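Local structure of CocE/NonD family hydrolase (3III) at residues H205-F216 against M527-E535. The protein probably hydrolyses ester or amide bonds as a serine hydrolase of the alpha/beta-hydrolase fold, related to cocaine esterase and X-Pro dipeptidyl-peptidases. Residues are numbered along the deposited sequence; the frame is centred on the assembly and turned at random.
Sequences HGGIPDTGFYRF and MKTRYEHEE. With PLM (palmitic acid), chain G.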
ATOM      1  N   HIS A 205      -6.507  -1.661  12.133  1.00  9.00           N
ATOM      2  CA  HIS A 205      -5.123  -2.099  12.296  1.00  9.05           C
ATOM      3  C   HIS A 205      -5.026  -2.948  13.530  1.00  8.82           C
ATOM      4  O   HIS A 205      -5.268  -2.474  14.620  1.00  8.96           O
ATOM      5  CB  HIS A 205      -4.203  -0.903  12.394  1.00  9.92           C
ATOM      6  CG  HIS A 205      -4.244  -0.046  11.197  1.00 10.16           C
ATOM      7  ND1 HIS A 205      -4.846   1.190  11.200  1.00 12.03           N
ATOM      8  CD2 HIS A 205      -3.812  -0.259   9.930  1.00 12.30           C
ATOM      9  CE1 HIS A 205      -4.757   1.714   9.991  1.00 12.25           C
ATOM     10  NE2 HIS A 205      -4.124   0.864   9.207  1.00 11.27           N
ATOM     11  N   GLY A 206      -4.700  -4.235  13.352  1.00  8.97           N
ATOM     12  CA  GLY A 206      -4.675  -5.123  14.523  1.00  8.33           C
ATOM     13  C   GLY A 206      -6.001  -5.206  15.229  1.00  7.87           C
ATOM     14  O   GLY A 206      -6.065  -5.488  16.424  1.00  6.16           O
ATOM     15  N   GLY A 207      -7.097  -5.001  14.487  1.00  6.36           N
ATOM     16  CA  GLY A 207      -8.392  -4.957  15.137  1.00  6.57           C
ATOM     17  C   GLY A 207      -8.832  -3.581  15.650  1.00  6.90           C
ATOM     18  O   GLY A 207      -9.984  -3.432  16.124  1.00  6.64           O
ATOM     19  N   ILE A 208      -7.948  -2.579  15.618  1.00  6.86           N
ATOM     20  CA  ILE A 208      -8.312  -1.229  16.143  1.00  7.21           C
ATOM     21  C   ILE A 208      -8.835  -0.437  14.922  1.00  8.04           C
ATOM     22  O   ILE A 208      -8.073  -0.254  13.964  1.00  7.86           O
ATOM     23  CB  ILE A 208      -7.085  -0.476  16.745  1.00  7.08           C
ATOM     24  CG1 ILE A 208      -6.310  -1.340  17.740  1.00  5.67           C
ATOM     25  CG2 ILE A 208      -7.510   0.892  17.396  1.00  8.92           C
ATOM     26  CD1 ILE A 208      -4.960  -0.663  18.256  1.00  2.00           C
ATOM     27  N   PRO A 209     -10.075   0.096  14.967  1.00  7.93           N
ATOM     28  CA  PRO A 209     -10.644   0.792  13.825  1.00  8.21           C
ATOM     29  C   PRO A 209      -9.925   2.078  13.453  1.00  8.03           C
ATOM     30  O   PRO A 209      -9.568   2.863  14.324  1.00  7.99           O
ATOM     31  CB  PRO A 209     -12.091   1.065  14.222  1.00  9.01           C
ATOM     32  CG  PRO A 209     -12.135   0.924  15.653  1.00  9.29           C
ATOM     33  CD  PRO A 209     -10.955   0.122  16.130  1.00  8.30           C
ATOM     34  N   ASP A 210      -9.697   2.261  12.160  1.00  7.32           N
ATOM     35  CA  ASP A 210      -9.104   3.486  11.648  1.00  7.32           C
ATOM     36  C   ASP A 210     -10.225   4.518  11.628  1.00  7.61           C
ATOM     37  O   ASP A 210     -11.188   4.405  10.871  1.00  7.99           O
ATOM     38  CB  ASP A 210      -8.534   3.291  10.281  1.00  8.56           C
ATOM     39  CG  ASP A 210      -7.905   4.605   9.675  1.00  9.37           C
ATOM     40  OD1 ASP A 210      -7.845   5.629  10.392  1.00  9.91           O
ATOM     41  OD2 ASP A 210      -7.576   4.619   8.447  1.00 12.61           O
ATOM     42  N   THR A 211     -10.075   5.541  12.433  1.00  8.39           N
ATOM     43  CA  THR A 211     -11.051   6.626  12.501  1.00  8.26           C
ATOM     44  C   THR A 211     -10.606   7.846  11.651  1.00  9.84           C
ATOM     45  O   THR A 211     -11.294   8.907  11.581  1.00 10.73           O
ATOM     46  CB  THR A 211     -11.237   7.057  13.927  1.00  9.21           C
ATOM     47  OG1 THR A 211     -10.002   7.575  14.444  1.00  7.63           O
ATOM     48  CG2 THR A 211     -11.759   5.897  14.762  1.00  7.88           C
ATOM     49  N   GLY A 212      -9.476   7.689  10.995  1.00  9.02           N
ATOM     50  CA  GLY A 212      -8.941   8.738  10.166  1.00 10.23           C
ATOM     51  C   GLY A 212      -9.079   8.480   8.696  1.00  9.34           C
ATOM     52  O   GLY A 212     -10.208   8.535   8.154  1.00 10.23           O
ATOM     53  N   PHE A 213      -7.958   8.151   8.056  1.00  9.63           N
ATOM     54  CA  PHE A 213      -7.921   7.933   6.612  1.00  9.69           C
ATOM     55  C   PHE A 213      -9.073   7.083   6.031  1.00  9.59           C
ATOM     56  O   PHE A 213      -9.719   7.490   5.053  1.00  8.72           O
ATOM     57  CB  PHE A 213      -6.608   7.332   6.137  1.00  9.73           C
ATOM     58  CG  PHE A 213      -6.584   7.130   4.677  1.00 11.46           C
ATOM     59  CD1 PHE A 213      -6.334   8.190   3.824  1.00 11.27           C
ATOM     60  CD2 PHE A 213      -6.866   5.891   4.141  1.00 11.06           C
ATOM     61  CE1 PHE A 213      -6.350   7.990   2.425  1.00 12.18           C
ATOM     62  CE2 PHE A 213      -6.852   5.683   2.768  1.00 12.88           C
ATOM     63  CZ  PHE A 213      -6.596   6.737   1.911  1.00  9.25           C
ATOM     64  N   TYR A 214      -9.356   5.945   6.666  1.00  9.65           N
ATOM     65  CA  TYR A 214     -10.448   5.063   6.193  1.00  8.33           C
ATOM     66  C   TYR A 214     -11.762   5.800   5.991  1.00  8.34           C
ATOM     67  O   TYR A 214     -12.471   5.616   4.965  1.00  9.35           O
ATOM     68  CB  TYR A 214     -10.660   3.920   7.160  1.00  8.38           C
ATOM     69  CG  TYR A 214     -11.814   2.996   6.785  1.00  7.52           C
ATOM     70  CD1 TYR A 214     -11.656   2.034   5.783  1.00  8.93           C
ATOM     71  CD2 TYR A 214     -13.078   3.116   7.405  1.00  9.97           C
ATOM     72  CE1 TYR A 214     -12.722   1.205   5.438  1.00  9.59           C
ATOM     73  CE2 TYR A 214     -14.134   2.317   7.075  1.00  7.40           C
ATOM     74  CZ  TYR A 214     -13.934   1.319   6.092  1.00  9.12           C
ATOM     75  OH  TYR A 214     -15.001   0.503   5.765  1.00 11.06           O
ATOM     76  N   ARG A 215     -12.110   6.592   6.979  1.00  8.53           N
ATOM     77  CA  ARG A 215     -13.333   7.361   6.968  1.00  9.05           C
ATOM     78  C   ARG A 215     -13.245   8.537   6.017  1.00 10.23           C
ATOM     79  O   ARG A 215     -14.179   8.816   5.290  1.00 11.58           O
ATOM     80  CB  ARG A 215     -13.717   7.796   8.380  1.00  9.40           C
ATOM     81  CG  ARG A 215     -13.902   6.643   9.320  1.00  8.16           C
ATOM     82  CD  ARG A 215     -14.349   7.023  10.729  1.00 10.04           C
ATOM     83  NE  ARG A 215     -14.521   5.789  11.509  1.00  9.56           N
ATOM     84  CZ  ARG A 215     -14.886   5.747  12.776  1.00 11.42           C
ATOM     85  NH1 ARG A 215     -15.079   6.864  13.463  1.00  9.26           N
ATOM     86  NH2 ARG A 215     -15.057   4.576  13.364  1.00 11.39           N
ATOM     87  N   PHE A 216     -12.106   9.198   5.977  1.00 11.09           N
ATOM     88  CA  PHE A 216     -11.862  10.290   5.024  1.00 12.02           C
ATOM     89  C   PHE A 216     -12.015   9.804   3.558  1.00 11.74           C
ATOM     90  O   PHE A 216     -12.687  10.437   2.698  1.00 12.42           O
ATOM     91  CB  PHE A 216     -10.455  10.774   5.268  1.00 13.45           C
ATOM     92  CG  PHE A 216      -9.890  11.668   4.176  1.00 15.83           C
ATOM     93  CD1 PHE A 216     -10.296  12.993   4.084  1.00 21.96           C
ATOM     94  CD2 PHE A 216      -8.910  11.205   3.303  1.00 21.10           C
ATOM     95  CE1 PHE A 216      -9.745  13.817   3.105  1.00 20.92           C
ATOM     96  CE2 PHE A 216      -8.355  12.030   2.363  1.00 21.60           C
ATOM     97  CZ  PHE A 216      -8.789  13.332   2.267  1.00 19.35           C
HETATM   98  N   MSE A 527      -7.345  17.898   7.735  0.70 17.07           N
HETATM   99  CA  MSE A 527      -7.797  16.879   6.809  0.70 17.19           C
HETATM  100  C   MSE A 527      -7.183  15.552   7.162  0.70 15.46           C
HETATM  101  O   MSE A 527      -5.972  15.461   7.356  0.70 13.92           O
HETATM  102  CB  MSE A 527      -7.399  17.252   5.402  0.70 18.37           C
HETATM  103  CG  MSE A 527      -7.884  16.309   4.375  0.70 20.97           C
HETATM  104 SE   MSE A 527      -7.381  16.987   2.605  0.70 33.28          SE
HETATM  105  CE  MSE A 527      -8.548  18.577   2.625  0.70 22.73           C
ATOM    106  N   LYS A 528      -8.032  14.527   7.255  1.00 14.06           N
ATOM    107  CA  LYS A 528      -7.625  13.244   7.820  1.00 12.85           C
ATOM    108  C   LYS A 528      -6.979  12.319   6.783  1.00 11.37           C
ATOM    109  O   LYS A 528      -7.481  11.235   6.498  1.00 10.74           O
ATOM    110  CB  LYS A 528      -8.815  12.569   8.547  1.00 12.75           C
ATOM    111  CG  LYS A 528      -9.206  13.309   9.876  1.00 13.92           C
ATOM    112  CD  LYS A 528     -10.530  12.740  10.489  1.00 19.63           C
ATOM    113  CE  LYS A 528     -10.843  13.321  11.931  1.00 21.10           C
ATOM    114  NZ  LYS A 528     -12.355  13.397  12.190  1.00 19.55           N
ATOM    115  N   THR A 529      -5.824  12.736   6.268  1.00  9.64           N
ATOM    116  CA  THR A 529      -5.116  11.914   5.274  1.00  9.19           C
ATOM    117  C   THR A 529      -4.336  10.752   5.890  1.00  8.88           C
ATOM    118  O   THR A 529      -4.025   9.796   5.190  1.00  7.37           O
ATOM    119  CB  THR A 529      -4.119  12.756   4.423  1.00  9.77           C
ATOM    120  OG1 THR A 529      -3.198  13.361   5.296  1.00  8.73           O
ATOM    121  CG2 THR A 529      -4.846  13.812   3.603  1.00  7.13           C
ATOM    122  N   ARG A 530      -4.042  10.836   7.196  1.00  8.17           N
ATOM    123  CA  ARG A 530      -3.342   9.757   7.882  1.00  7.54           C
ATOM    124  C   ARG A 530      -4.340   8.892   8.651  1.00  7.62           C
ATOM    125  O   ARG A 530      -5.460   9.332   8.972  1.00  6.27           O
ATOM    126  CB  ARG A 530      -2.277  10.368   8.764  1.00  7.54           C
ATOM    127  CG  ARG A 530      -1.314   9.412   9.395  1.00  7.61           C
ATOM    128  CD  ARG A 530      -0.255  10.150  10.149  1.00 10.00           C
ATOM    129  NE  ARG A 530       0.627   9.178  10.753  1.00  8.01           N
ATOM    130  CZ  ARG A 530       0.962   9.141  12.033  1.00 10.61           C
ATOM    131  NH1 ARG A 530       0.576  10.087  12.870  1.00 13.61           N
ATOM    132  NH2 ARG A 530       1.690   8.156  12.473  1.00  8.68           N
ATOM    133  N   TYR A 531      -3.964   7.643   8.951  1.00  7.89           N
ATOM    134  CA  TYR A 531      -4.759   6.852   9.930  1.00  7.72           C
ATOM    135  C   TYR A 531      -4.881   7.637  11.234  1.00  7.83           C
ATOM    136  O   TYR A 531      -3.999   8.455  11.543  1.00  8.49           O
ATOM    137  CB  TYR A 531      -4.169   5.433  10.148  1.00  8.08           C
ATOM    138  CG  TYR A 531      -2.684   5.443  10.473  1.00  6.79           C
ATOM    139  CD1 TYR A 531      -2.218   6.005  11.657  1.00  6.29           C
ATOM    140  CD2 TYR A 531      -1.747   4.919   9.573  1.00  7.01           C
ATOM    141  CE1 TYR A 531      -0.846   6.019  11.963  1.00  8.48           C
ATOM    142  CE2 TYR A 531      -0.364   4.931   9.866  1.00  8.44           C
ATOM    143  CZ  TYR A 531       0.082   5.504  11.051  1.00  8.48           C
ATOM    144  OH  TYR A 531       1.465   5.457  11.338  1.00 11.44           O
ATOM    145  N   GLU A 532      -6.003   7.440  11.936  1.00  6.86           N
ATOM    146  CA  GLU A 532      -6.171   7.832  13.333  1.00  7.64           C
ATOM    147  C   GLU A 532      -6.853   6.665  14.059  1.00  6.77           C
ATOM    148  O   GLU A 532      -7.473   5.790  13.414  1.00  6.64           O
ATOM    149  CB  GLU A 532      -6.988   9.117  13.432  1.00  6.85           C
ATOM    150  CG  GLU A 532      -6.277  10.312  12.835  1.00  9.62           C
ATOM    151  CD  GLU A 532      -7.088  11.615  12.867  1.00 15.84           C
ATOM    152  OE1 GLU A 532      -8.156  11.694  13.501  1.00 17.23           O
ATOM    153  OE2 GLU A 532      -6.641  12.552  12.196  1.00 20.17           O
ATOM    154  N   HIS A 533      -6.719   6.629  15.376  1.00  6.65           N
ATOM    155  CA  HIS A 533      -7.346   5.580  16.156  1.00  7.01           C
ATOM    156  C   HIS A 533      -7.973   6.182  17.412  1.00  7.00           C
ATOM    157  O   HIS A 533      -7.519   5.944  18.521  1.00  7.33           O
ATOM    158  CB  HIS A 533      -6.302   4.460  16.459  1.00  6.82           C
ATOM    159  CG  HIS A 533      -5.681   3.864  15.220  1.00  6.69           C
ATOM    160  ND1 HIS A 533      -4.489   4.320  14.691  1.00  8.95           N
ATOM    161  CD2 HIS A 533      -6.078   2.858  14.417  1.00  7.99           C
ATOM    162  CE1 HIS A 533      -4.203   3.640  13.600  1.00  8.94           C
ATOM    163  NE2 HIS A 533      -5.153   2.755  13.403  1.00  7.07           N
ATOM    164  N   GLU A 534      -8.999   6.992  17.221  1.00  7.77           N
ATOM    165  CA  GLU A 534      -9.581   7.747  18.317  1.00  8.58           C
ATOM    166  C   GLU A 534     -10.701   6.999  19.042  1.00  8.34           C
ATOM    167  O   GLU A 534     -11.262   7.520  20.006  1.00  9.00           O
ATOM    168  CB  GLU A 534     -10.110   9.088  17.816  1.00  9.76           C
ATOM    169  CG  GLU A 534      -9.053   9.975  17.184  1.00 12.73           C
ATOM    170  CD  GLU A 534      -8.223  10.718  18.171  1.00 20.00           C
ATOM    171  OE1 GLU A 534      -8.753  11.328  19.123  1.00 25.29           O
ATOM    172  OE2 GLU A 534      -7.008  10.714  17.989  1.00 26.51           O
ATOM    173  N   GLU A 535     -11.068   5.808  18.561  1.00  7.06           N
ATOM    174  CA  GLU A 535     -12.036   4.983  19.272  1.00  8.63           C
ATOM    175  C   GLU A 535     -11.305   3.812  19.924  1.00  9.71           C
ATOM    176  O   GLU A 535     -11.042   2.795  19.275  1.00 10.59           O
ATOM    177  CB  GLU A 535     -13.160   4.516  18.318  1.00  6.49           C
ATOM    178  CG  GLU A 535     -14.076   5.669  17.956  1.00  8.33           C
ATOM    179  CD  GLU A 535     -14.987   5.401  16.760  1.00  8.88           C
ATOM    180  OE1 GLU A 535     -15.095   4.247  16.291  1.00  9.78           O
ATOM    181  OE2 GLU A 535     -15.613   6.369  16.284  1.00 10.48           O
TER
HETATM  182  C1  PLM G 566      -5.866   7.281  -2.563  1.00 22.11           C
HETATM  183  O1  PLM G 566      -6.249   6.277  -3.162  1.00 21.78           O
HETATM  184  O2  PLM G 566      -4.701   7.288  -2.129  1.00 22.36           O
HETATM  185  C2  PLM G 566      -6.820   8.413  -2.355  1.00 22.10           C
HETATM  186  C3  PLM G 566      -6.137   9.662  -1.825  1.00 22.76           C
HETATM  187  C4  PLM G 566      -7.021  10.906  -1.736  1.00 22.59           C
HETATM  188  C5  PLM G 566      -6.232  12.225  -1.485  1.00 23.09           C
HETATM  189  C6  PLM G 566      -7.010  13.378  -0.793  1.00 23.41           C
HETATM  190  C7  PLM G 566      -7.008  14.800  -1.405  1.00 23.78           C
HETATM  191  C8  PLM G 566      -6.012  15.840  -0.825  1.00 23.33           C
HETATM  192  O   HOH W   1     -10.201  10.182  14.180  1.00 14.44           O
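Arg215 and Glu535 form an end-on salt bridge, NH1 to OE2 and NH2 to OE1 both at 2.9 Å; the guanidinium and carboxylate planes stand 56° apart, and each oxygen is met from above the carboxylate plane. Thr211 CG2 lies 3.6 Å above the plane of the Arg215 guanidinium, offset toward its rim. Thr211 OG1 sits between its own backbone N and carbonyl carbon, where Glu534 N donates to it almost straight (3.0 Å, 170°); Thr211 N in turn donates to Glu532 O. A water bridges Thr211 OG1 to Glu532 OE1. The His533 ring meets His205 rim to rim, planes at 72°, through a 2.7 Å hydrogen bond between His533 NE2 and His205 ND1, while His533 ND1 is hydrogen-bonded to Glu517 OE2. Between these groups, Asp210 OD1 accepts from Glu532 N (3.0 Å) and Gly212 N (2.7 Å) on opposite faces of its carboxylate, the latter closing an Asx turn just before helix 213-224. The contact thus joins the S15-family hydrolase region to the loop between strands 508-514 and 541-546 of the C-terminal region, with helix 234-240 packed against Pro209 and Arg215, and strand 447-458 against Ile208.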